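Local coordinates for protein succinyl-CoA ligase (ADP-forming) subunit alpha (Methanosaeta concilii, PDB 6HXI) that binds coenzyme A and joins, in one chain, a CoA-ligase region to a C-terminal domain of the citrate synthase family, at residues Y400-I411 and L504-P514; L435-I446 and F576-I585. All coordinates share one frame; numbering follows the deposited sequence.

Interaction 1 of 2, residues Y400-I411 and L504-P514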
loop_
_atom_site.group_PDB
_atom_site.type_symbol
_atom_site.label_atom_id
_atom_site.label_comp_id
_atom_site.label_asym_id
_atom_site.label_seq_id
_atom_site.Cartn_x
_atom_site.Cartn_y
_atom_site.Cartn_z
ATOM N N TYR B 400 25.103 -2.596 -23.428
ATOM C CA TYR B 400 25.674 -2.952 -22.133
ATOM C C TYR B 400 24.913 -2.342 -20.947
ATOM O O TYR B 400 24.885 -2.943 -19.874
ATOM C CB TYR B 400 27.194 -2.633 -22.018
ATOM C CG TYR B 400 27.468 -1.147 -21.909
ATOM C CD1 TYR B 400 27.603 -0.364 -23.045
ATOM C CD2 TYR B 400 27.462 -0.503 -20.669
ATOM C CE1 TYR B 400 27.803 1.005 -22.960
ATOM C CE2 TYR B 400 27.566 0.889 -20.576
ATOM C CZ TYR B 400 27.736 1.636 -21.731
ATOM O OH TYR B 400 27.964 2.990 -21.728
ATOM N N ALA B 401 24.356 -1.132 -21.114
ATOM C CA ALA B 401 23.601 -0.474 -20.044
ATOM C C ALA B 401 22.221 -1.183 -19.846
ATOM O O ALA B 401 21.874 -1.541 -18.729
ATOM C CB ALA B 401 23.422 1.023 -20.361
ATOM N N ALA B 402 21.473 -1.433 -20.935
ATOM C CA ALA B 402 20.173 -2.117 -20.882
ATOM C C ALA B 402 20.341 -3.550 -20.321
ATOM O O ALA B 402 19.535 -3.962 -19.517
ATOM C CB ALA B 402 19.560 -2.159 -22.282
ATOM N N HIS B 403 21.418 -4.270 -20.680
ATOM C CA HIS B 403 21.663 -5.604 -20.141
ATOM C C HIS B 403 22.055 -5.553 -18.683
ATOM O O HIS B 403 21.729 -6.471 -17.949
ATOM C CB HIS B 403 22.737 -6.341 -20.952
ATOM C CG HIS B 403 22.908 -7.783 -20.568
ATOM N ND1 HIS B 403 23.777 -8.172 -19.530
ATOM C CD2 HIS B 403 22.355 -8.898 -21.105
ATOM C CE1 HIS B 403 23.729 -9.499 -19.488
ATOM N NE2 HIS B 403 22.898 -9.988 -20.416
ATOM N N PHE B 404 22.767 -4.509 -18.259
ATOM C CA PHE B 404 23.112 -4.337 -16.862
ATOM C C PHE B 404 21.850 -4.171 -16.017
ATOM O O PHE B 404 21.727 -4.798 -14.974
ATOM C CB PHE B 404 24.069 -3.154 -16.671
ATOM C CG PHE B 404 24.565 -3.034 -15.262
ATOM C CD1 PHE B 404 25.492 -3.941 -14.751
ATOM C CD2 PHE B 404 24.065 -2.053 -14.415
ATOM C CE1 PHE B 404 25.919 -3.852 -13.411
ATOM C CE2 PHE B 404 24.510 -1.959 -13.080
ATOM C CZ PHE B 404 25.408 -2.872 -12.587
ATOM N N ILE B 405 20.885 -3.366 -16.496
ATOM C CA ILE B 405 19.614 -3.157 -15.802
ATOM C C ILE B 405 18.905 -4.499 -15.609
ATOM O O ILE B 405 18.469 -4.796 -14.493
ATOM C CB ILE B 405 18.718 -2.121 -16.543
ATOM C CG1 ILE B 405 19.341 -0.702 -16.411
ATOM C CG2 ILE B 405 17.261 -2.162 -15.971
ATOM C CD1 ILE B 405 18.729 0.344 -17.350
ATOM N N GLU B 406 18.870 -5.321 -16.669
ATOM C CA GLU B 406 18.233 -6.637 -16.624
ATOM C C GLU B 406 18.992 -7.614 -15.714
ATOM O O GLU B 406 18.362 -8.429 -15.053
ATOM C CB GLU B 406 18.102 -7.198 -18.020
ATOM C CG GLU B 406 17.125 -6.369 -18.868
ATOM C CD GLU B 406 16.833 -6.928 -20.250
ATOM O OE1 GLU B 406 16.400 -6.156 -21.132
ATOM O OE2 GLU B 406 17.007 -8.150 -20.445
ATOM N N LEU B 407 20.344 -7.497 -15.645
ATOM C CA LEU B 407 21.162 -8.324 -14.752
ATOM C C LEU B 407 20.840 -8.001 -13.286
ATOM O O LEU B 407 20.691 -8.916 -12.502
ATOM C CB LEU B 407 22.638 -8.087 -15.069
ATOM C CG LEU B 407 23.753 -8.819 -14.301
ATOM C CD1 LEU B 407 23.648 -10.355 -14.486
ATOM C CD2 LEU B 407 25.155 -8.378 -14.871
ATOM N N VAL B 408 20.764 -6.715 -12.929
ATOM C CA VAL B 408 20.459 -6.230 -11.585
ATOM C C VAL B 408 19.075 -6.773 -11.142
ATOM O O VAL B 408 18.976 -7.292 -10.043
ATOM C CB VAL B 408 20.522 -4.683 -11.512
ATOM C CG1 VAL B 408 19.863 -4.164 -10.215
ATOM C CG2 VAL B 408 21.958 -4.207 -11.648
ATOM N N ILE B 409 18.042 -6.684 -12.026
ATOM C CA ILE B 409 16.698 -7.204 -11.767
ATOM C C ILE B 409 16.727 -8.678 -11.400
ATOM O O ILE B 409 16.095 -9.060 -10.431
ATOM C CB ILE B 409 15.749 -6.896 -12.948
ATOM C CG1 ILE B 409 15.500 -5.425 -13.048
ATOM C CG2 ILE B 409 14.414 -7.649 -12.851
ATOM C CD1 ILE B 409 14.737 -5.000 -14.395
ATOM N N GLN B 410 17.500 -9.516 -12.143
ATOM C CA GLN B 410 17.659 -10.953 -11.858
ATOM C C GLN B 410 18.365 -11.203 -10.558
ATOM O O GLN B 410 17.971 -12.065 -9.778
ATOM C CB GLN B 410 18.414 -11.621 -13.000
ATOM C CG GLN B 410 17.599 -11.562 -14.286
ATOM C CD GLN B 410 18.439 -12.054 -15.438
ATOM O OE1 GLN B 410 18.761 -13.209 -15.532
ATOM N NE2 GLN B 410 18.818 -11.176 -16.318
ATOM N N ILE B 411 19.403 -10.413 -10.294
ATOM C CA ILE B 411 20.205 -10.549 -9.061
ATOM C C ILE B 411 19.423 -10.177 -7.825
ATOM O O ILE B 411 19.582 -10.820 -6.790
ATOM C CB ILE B 411 21.521 -9.744 -9.236
ATOM C CG1 ILE B 411 22.446 -10.600 -10.174
ATOM C CG2 ILE B 411 22.206 -9.391 -7.863
ATOM C CD1 ILE B 411 23.703 -10.018 -10.639
ATOM N N LEU B 504 29.402 -11.442 -10.008
ATOM C CA LEU B 504 28.690 -11.452 -11.288
ATOM C C LEU B 504 28.537 -10.011 -11.837
ATOM O O LEU B 504 28.817 -9.782 -13.003
ATOM C CB LEU B 504 27.316 -12.133 -11.132
ATOM C CG LEU B 504 27.375 -13.673 -11.067
ATOM C CD1 LEU B 504 26.334 -14.248 -10.065
ATOM C CD2 LEU B 504 27.237 -14.289 -12.459
ATOM N N LEU B 505 28.188 -9.048 -10.959
ATOM C CA LEU B 505 28.009 -7.620 -11.283
ATOM C C LEU B 505 29.303 -6.934 -11.625
ATOM O O LEU B 505 29.396 -6.268 -12.653
ATOM C CB LEU B 505 27.283 -6.883 -10.153
ATOM C CG LEU B 505 25.819 -7.175 -9.948
ATOM C CD1 LEU B 505 25.360 -6.695 -8.605
ATOM C CD2 LEU B 505 24.950 -6.560 -11.051
ATOM N N ILE B 506 30.320 -7.126 -10.805
ATOM C CA ILE B 506 31.641 -6.565 -11.050
ATOM C C ILE B 506 32.309 -7.163 -12.293
ATOM O O ILE B 506 32.961 -6.410 -13.045
ATOM C CB ILE B 506 32.530 -6.729 -9.797
ATOM C CG1 ILE B 506 32.107 -5.752 -8.683
ATOM C CG2 ILE B 506 34.019 -6.616 -10.168
ATOM C CD1 ILE B 506 33.109 -5.729 -7.429
ATOM N N SER B 507 32.215 -8.496 -12.496
ATOM C CA SER B 507 32.882 -9.095 -13.668
ATOM C C SER B 507 32.265 -8.547 -14.984
ATOM O O SER B 507 32.985 -8.095 -15.873
ATOM C CB SER B 507 32.931 -10.625 -13.593
ATOM O OG SER B 507 31.661 -11.215 -13.364
ATOM N N TYR B 508 30.947 -8.439 -15.018
ATOM C CA TYR B 508 30.255 -7.833 -16.154
ATOM C C TYR B 508 30.701 -6.361 -16.440
ATOM O O TYR B 508 30.933 -6.022 -17.591
ATOM C CB TYR B 508 28.723 -7.956 -15.974
ATOM C CG TYR B 508 27.944 -7.398 -17.149
ATOM C CD1 TYR B 508 27.659 -8.191 -18.257
ATOM C CD2 TYR B 508 27.636 -6.041 -17.226
ATOM C CE1 TYR B 508 27.056 -7.658 -19.396
ATOM C CE2 TYR B 508 27.019 -5.498 -18.357
ATOM C CZ TYR B 508 26.700 -6.318 -19.421
ATOM O OH TYR B 508 26.109 -5.800 -20.535
ATOM N N ALA B 509 30.753 -5.494 -15.434
ATOM C CA ALA B 509 31.131 -4.089 -15.615
ATOM C C ALA B 509 32.568 -3.945 -16.045
ATOM O O ALA B 509 32.866 -3.174 -16.965
ATOM C CB ALA B 509 30.867 -3.309 -14.341
ATOM N N ARG B 510 33.468 -4.695 -15.418
ATOM C CA ARG B 510 34.879 -4.663 -15.801
ATOM C C ARG B 510 35.037 -5.060 -17.278
ATOM O O ARG B 510 35.673 -4.324 -18.032
ATOM C CB ARG B 510 35.735 -5.543 -14.871
ATOM C CG ARG B 510 35.936 -4.920 -13.489
ATOM C CD ARG B 510 36.819 -5.790 -12.617
ATOM N NE ARG B 510 37.936 -5.037 -12.044
ATOM C CZ ARG B 510 38.682 -5.458 -11.029
ATOM N NH1 ARG B 510 39.679 -4.712 -10.574
ATOM N NH2 ARG B 510 38.432 -6.627 -10.453
ATOM N N ALA B 511 34.357 -6.146 -17.705
ATOM C CA ALA B 511 34.410 -6.631 -19.102
ATOM C C ALA B 511 33.702 -5.745 -20.109
ATOM O O ALA B 511 34.213 -5.623 -21.216
ATOM C CB ALA B 511 33.842 -8.042 -19.178
ATOM N N ASN B 512 32.533 -5.132 -19.752
ATOM C CA ASN B 512 31.698 -4.418 -20.731
ATOM C C ASN B 512 31.499 -2.902 -20.567
ATOM O O ASN B 512 31.101 -2.259 -21.536
ATOM C CB ASN B 512 30.313 -5.092 -20.790
ATOM C CG ASN B 512 30.389 -6.541 -21.222
ATOM O OD1 ASN B 512 30.550 -6.857 -22.401
ATOM N ND2 ASN B 512 30.376 -7.443 -20.272
ATOM N N PHE B 513 31.753 -2.326 -19.391
ATOM C CA PHE B 513 31.545 -0.881 -19.267
ATOM C C PHE B 513 32.669 -0.086 -19.865
ATOM O O PHE B 513 33.825 -0.318 -19.498
ATOM C CB PHE B 513 31.360 -0.434 -17.806
ATOM C CG PHE B 513 30.040 -0.683 -17.128
ATOM C CD1 PHE B 513 29.171 -1.669 -17.597
ATOM C CD2 PHE B 513 29.705 -0.005 -15.945
ATOM C CE1 PHE B 513 27.995 -1.956 -16.911
ATOM C CE2 PHE B 513 28.537 -0.284 -15.280
ATOM C CZ PHE B 513 27.700 -1.275 -15.752
ATOM N N PRO B 514 32.365 0.931 -20.688
ATOM C CA PRO B 514 33.438 1.779 -21.226
ATOM C C PRO B 514 34.334 2.375 -20.137
ATOM O O PRO B 514 35.555 2.388 -20.305
ATOM C CB PRO B 514 32.675 2.838 -22.021
ATOM C CG PRO B 514 31.427 2.117 -22.466
ATOM C CD PRO B 514 31.055 1.320 -21.253
#

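Interaction 2 of 2, residues L435-I446 and F576-I585. With ACT (acetate ion), chain L.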
loop_
_atom_site.group_PDB
_atom_site.type_symbol
_atom_site.label_atom_id
_atom_site.label_comp_id
_atom_site.label_asym_id
_atom_site.label_seq_id
_atom_site.Cartn_x
_atom_site.Cartn_y
_atom_site.Cartn_z
ATOM N N LEU B 435 -3.092 -11.192 -4.095
ATOM C CA LEU B 435 -1.735 -10.955 -4.507
ATOM C C LEU B 435 -1.302 -9.475 -4.396
ATOM O O LEU B 435 -0.235 -9.196 -3.876
ATOM C CB LEU B 435 -1.522 -11.483 -5.978
ATOM C CG LEU B 435 -0.070 -11.569 -6.496
ATOM C CD1 LEU B 435 0.040 -12.539 -7.675
ATOM C CD2 LEU B 435 0.441 -10.194 -7.016
ATOM N N ILE B 436 -2.078 -8.565 -4.933
ATOM C CA ILE B 436 -1.755 -7.110 -4.983
ATOM C C ILE B 436 -1.616 -6.492 -3.624
ATOM O O ILE B 436 -0.673 -5.724 -3.440
ATOM C CB ILE B 436 -2.752 -6.301 -5.870
ATOM C CG1 ILE B 436 -2.630 -6.696 -7.342
ATOM C CG2 ILE B 436 -2.675 -4.740 -5.664
ATOM C CD1 ILE B 436 -1.316 -6.464 -8.001
ATOM N N SER B 437 -2.546 -6.777 -2.683
ATOM C CA SER B 437 -2.472 -6.243 -1.313
ATOM C C SER B 437 -1.248 -6.786 -0.627
ATOM O O SER B 437 -0.560 -6.053 0.088
ATOM C CB SER B 437 -3.693 -6.671 -0.494
ATOM O OG SER B 437 -4.849 -6.129 -1.098
ATOM N N SER B 438 -1.058 -8.106 -0.733
ATOM C CA SER B 438 0.097 -8.793 -0.141
ATOM C C SER B 438 1.410 -8.233 -0.706
ATOM O O SER B 438 2.341 -8.027 0.048
ATOM C CB SER B 438 0.017 -10.302 -0.401
ATOM O OG SER B 438 -1.152 -10.815 0.204
ATOM N N LEU B 439 1.474 -7.977 -2.011
ATOM C CA LEU B 439 2.667 -7.394 -2.637
ATOM C C LEU B 439 2.996 -6.032 -2.072
ATOM O O LEU B 439 4.136 -5.817 -1.641
ATOM C CB LEU B 439 2.497 -7.308 -4.168
ATOM C CG LEU B 439 3.594 -6.542 -4.935
ATOM C CD1 LEU B 439 4.967 -7.277 -4.854
ATOM C CD2 LEU B 439 3.176 -6.356 -6.376
ATOM N N CYS B 440 2.007 -5.118 -2.052
ATOM C CA CYS B 440 2.223 -3.794 -1.460
ATOM C C CYS B 440 2.553 -3.857 0.010
ATOM O O CYS B 440 3.321 -3.037 0.479
ATOM C CB CYS B 440 1.034 -2.889 -1.725
ATOM S SG CYS B 440 0.730 -2.682 -3.487
ATOM N N SER B 441 1.963 -4.777 0.758
ATOM C CA SER B 441 2.330 -4.939 2.188
ATOM C C SER B 441 3.871 -5.162 2.275
ATOM O O SER B 441 4.499 -4.563 3.126
ATOM C CB SER B 441 1.611 -6.127 2.822
ATOM O OG SER B 441 1.768 -6.044 4.236
ATOM N N GLY B 442 4.436 -6.007 1.380
ATOM C CA GLY B 442 5.870 -6.299 1.275
ATOM C C GLY B 442 6.674 -5.121 0.742
ATOM O O GLY B 442 7.688 -4.727 1.324
ATOM N N LEU B 443 6.197 -4.485 -0.311
ATOM C CA LEU B 443 6.918 -3.345 -0.924
ATOM C C LEU B 443 7.065 -2.145 -0.022
ATOM O O LEU B 443 8.025 -1.393 -0.158
ATOM C CB LEU B 443 6.251 -2.932 -2.252
ATOM C CG LEU B 443 6.360 -3.865 -3.430
ATOM C CD1 LEU B 443 5.570 -3.341 -4.581
ATOM C CD2 LEU B 443 7.757 -3.982 -3.922
ATOM N N LEU B 444 6.101 -1.932 0.892
ATOM C CA LEU B 444 6.085 -0.809 1.800
ATOM C C LEU B 444 7.145 -0.919 2.905
ATOM O O LEU B 444 7.296 0.018 3.670
ATOM C CB LEU B 444 4.685 -0.563 2.388
ATOM C CG LEU B 444 3.636 0.031 1.410
ATOM C CD1 LEU B 444 2.270 -0.086 1.996
ATOM C CD2 LEU B 444 3.971 1.527 1.007
ATOM N N THR B 445 7.971 -1.989 2.898
ATOM C CA THR B 445 9.077 -2.085 3.857
ATOM C C THR B 445 10.343 -1.502 3.203
ATOM O O THR B 445 11.336 -1.311 3.898
ATOM C CB THR B 445 9.327 -3.523 4.289
ATOM O OG1 THR B 445 9.791 -4.265 3.144
ATOM C CG2 THR B 445 8.122 -4.169 4.899
ATOM N N ILE B 446 10.318 -1.282 1.885
ATOM C CA ILE B 446 11.484 -0.837 1.111
ATOM C C ILE B 446 11.759 0.616 1.393
ATOM O O ILE B 446 10.910 1.491 1.131
ATOM C CB ILE B 446 11.411 -1.150 -0.388
ATOM C CG1 ILE B 446 11.354 -2.652 -0.678
ATOM C CG2 ILE B 446 12.571 -0.451 -1.176
ATOM C CD1 ILE B 446 10.890 -2.951 -2.142
ATOM N N PHE B 576 15.299 -1.624 -7.371
ATOM C CA PHE B 576 15.214 -2.656 -6.344
ATOM C C PHE B 576 13.765 -3.140 -6.156
ATOM O O PHE B 576 13.527 -4.340 -6.052
ATOM C CB PHE B 576 15.813 -2.171 -5.005
ATOM C CG PHE B 576 15.807 -3.220 -3.913
ATOM C CD1 PHE B 576 16.753 -4.246 -3.901
ATOM C CD2 PHE B 576 14.823 -3.214 -2.926
ATOM C CE1 PHE B 576 16.723 -5.242 -2.907
ATOM C CE2 PHE B 576 14.785 -4.224 -1.929
ATOM C CZ PHE B 576 15.767 -5.192 -1.897
ATOM N N ALA B 577 12.826 -2.224 -6.136
ATOM C CA ALA B 577 11.394 -2.519 -5.969
ATOM C C ALA B 577 10.815 -3.348 -7.093
ATOM O O ALA B 577 10.091 -4.312 -6.861
ATOM C CB ALA B 577 10.600 -1.235 -5.775
ATOM N N LEU B 578 11.190 -3.012 -8.303
ATOM C CA LEU B 578 10.763 -3.723 -9.493
ATOM C C LEU B 578 11.333 -5.161 -9.480
ATOM O O LEU B 578 10.592 -6.135 -9.683
ATOM C CB LEU B 578 11.207 -2.923 -10.726
ATOM C CG LEU B 578 10.894 -3.544 -12.088
ATOM C CD1 LEU B 578 9.418 -3.518 -12.386
ATOM C CD2 LEU B 578 11.652 -2.854 -13.160
ATOM N N GLY B 579 12.633 -5.297 -9.253
ATOM C CA GLY B 579 13.230 -6.621 -9.196
ATOM C C GLY B 579 12.740 -7.459 -8.032
ATOM O O GLY B 579 12.326 -8.599 -8.227
ATOM N N ARG B 580 12.731 -6.901 -6.813
ATOM C CA ARG B 580 12.305 -7.672 -5.631
ATOM C C ARG B 580 10.784 -8.015 -5.674
ATOM O O ARG B 580 10.379 -8.972 -5.035
ATOM C CB ARG B 580 12.755 -6.995 -4.326
ATOM C CG ARG B 580 12.474 -7.760 -3.016
ATOM C CD ARG B 580 13.010 -9.204 -3.024
ATOM N NE ARG B 580 14.443 -9.156 -3.327
ATOM C CZ ARG B 580 15.389 -9.006 -2.420
ATOM N NH1 ARG B 580 16.651 -8.861 -2.792
ATOM N NH2 ARG B 580 15.090 -9.054 -1.129
ATOM N N SER B 581 9.996 -7.378 -6.572
ATOM C CA SER B 581 8.570 -7.687 -6.769
ATOM C C SER B 581 8.399 -9.088 -7.253
ATOM O O SER B 581 7.412 -9.725 -6.943
ATOM C CB SER B 581 7.965 -6.745 -7.806
ATOM O OG SER B 581 7.696 -5.580 -7.047
ATOM N N ILE B 582 9.321 -9.529 -8.076
ATOM C CA ILE B 582 9.335 -10.863 -8.604
ATOM C C ILE B 582 9.336 -11.873 -7.477
ATOM O O ILE B 582 8.557 -12.802 -7.552
ATOM C CB ILE B 582 10.579 -11.102 -9.545
ATOM C CG1 ILE B 582 10.485 -10.207 -10.790
ATOM C CG2 ILE B 582 10.647 -12.571 -9.969
ATOM C CD1 ILE B 582 11.807 -10.062 -11.631
ATOM N N GLY B 583 10.295 -11.786 -6.553
ATOM C CA GLY B 583 10.371 -12.760 -5.454
ATOM C C GLY B 583 9.226 -12.570 -4.467
ATOM O O GLY B 583 8.714 -13.540 -3.899
ATOM N N LEU B 584 8.753 -11.340 -4.327
ATOM C CA LEU B 584 7.584 -11.048 -3.415
ATOM C C LEU B 584 6.325 -11.758 -3.929
ATOM O O LEU B 584 5.737 -12.522 -3.196
ATOM C CB LEU B 584 7.348 -9.549 -3.177
ATOM C CG LEU B 584 8.000 -8.800 -1.990
ATOM C CD1 LEU B 584 9.403 -9.238 -1.662
ATOM C CD2 LEU B 584 7.959 -7.301 -2.222
ATOM N N ILE B 585 6.012 -11.604 -5.211
ATOM C CA ILE B 585 4.903 -12.297 -5.907
ATOM C C ILE B 585 5.136 -13.829 -5.780
ATOM O O ILE B 585 4.225 -14.566 -5.432
ATOM C CB ILE B 585 4.824 -11.825 -7.388
ATOM C CG1 ILE B 585 4.316 -10.318 -7.444
ATOM C CG2 ILE B 585 3.870 -12.751 -8.184
ATOM C CD1 ILE B 585 4.614 -9.529 -8.738
HETATM C C ACT L . 18.305 -7.875 0.413
HETATM O O ACT L . 19.306 -8.531 -0.033
HETATM O OXT ACT L . 17.173 -8.376 0.630
HETATM C CH3 ACT L . 18.498 -6.349 0.725
#

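Interaction 1 of 2, residues Y400-I411 and L504-P514
Leu505 is the knob of this contact, pressed into a hole that Phe404, Leu407, Val408 and Ile411 form on the facing helix. Its CD2 branch does most of the filling, lying 3.7 Å from Phe404 CE1, while Ile411 CD1 closes the hole on another side, 3.6 Å from Leu505 CG. It is a single knob-into-hole fit between nearly antiparallel helices of the helical citrate synthase-like region, their axes 11.0 Å apart and inclined at 174°. One turn along, Tyr508 is the next projection. Leu407 runs alongside it with opposed direction, Leu407 CD2 coming to 3.7 Å from Tyr508 CG, and the His403 ring lies near parallel to the tyrosine ring but displaced, with little overlap. The hydroxyl gives this largely apolar seam a polar tie: Tyr508 OH donates to Tyr400 O over 3.2 Å, on a lone pair in the carbonyl plane, although the same oxygen already accepts the helical bond from Phe404 N.

Where helix 504-512 ends, Phe513 and Pro514 meet aromatic residues of the other helix. Phe513 sets its edge against one face of Phe404, CZ to CD1 3.6 Å with planes at 78°, and Val408 CG2 lies over the opposite face. Tyr400 turns its CG between its own N and carbonyl carbon (chi1 72°), which carries the ring out to Pro514, whose CD makes a CH-pi contact 3.6 Å from the Tyr400 ring centroid. Helix 540-555 flanks the aromatic cluster, helices 383-393 and 571-594 cover Ile405 and Ile409, and Leu378 of a second subunit packs on Leu407, Ile411 and Leu504.

Interaction 2 of 2, residues L435-I446 and F576-I585
Ile446, Leu439 and Leu584 bury the most surface here. Ile446, just past the end of helix 435-443 where a type I turn closes the chain from Leu443, points toward the facing helix. Its CG2 approaches the edge of the Phe576 ring, 4.0 Å from CD2, while CD1 settles 3.9 Å from Ala577 CA. Leu439 works through one methyl: with CG turned away from its own N (chi1 172°), CD1 reaches 3.7 Å from Leu584 CB, the two side chains crossing at about a right angle, and it also meets Ile585. Leu584 in turn sends CD2 to 3.7 Å from Leu443 CD2 and against the backbone of Gly442, where the missing side chain lets the methyl come close to the helix.

No hydrogen bond links the two segments. Ser581 OG donates to Ala577 O over 2.7 Å, a buried hydroxyl satisfied by the carbonyl four residues earlier in its own helix, and Leu443 CD2 lies 3.5 Å from Ser581 OG. At the margin, Phe576 CZ sits over one face of the Arg580 guanidinium, toward its rim; Arg580 NH2 gives a nearly straight bond (167°), 2.8 Å long, to OXT of an acetate ion, probably from the crystallisation liquor, while NE holds Val412 O.

Within the helical citrate synthase-like region the axes pass 9.7 Å apart at 127°. Phe450 meets Phe576 edge-to-face, helix 420-430 covers Ser438 and Ser441, helix 399-412 backs Leu578 and Ile582, and neighbouring subunits press on helix 435-443, among them Ser441 of a third subunit, whose carbonyl receives the Ser441 hydroxyl.

Both contacts lie in the citrate synthase-like C-terminal region, their centres about 23 Å apart, and their segments alternate along the chain. They meet directly: Ile409 of helix 399-412, which takes no part in interaction 1, packs with CG2 3.8 Å from Ile582 CD1 and with CD1 4.0 Å from Leu578 CD2 on the helix of interaction 2. Helix 571-594 thus joins the two, and a mainly helical packing continues from 504-514 through 400-411 and 576-585 to 435-446. Both also touch the second subunit. The coenzyme A pocket residues, from Gln21 to Gly179, lie in the N-terminal part, and neither contact includes any of them.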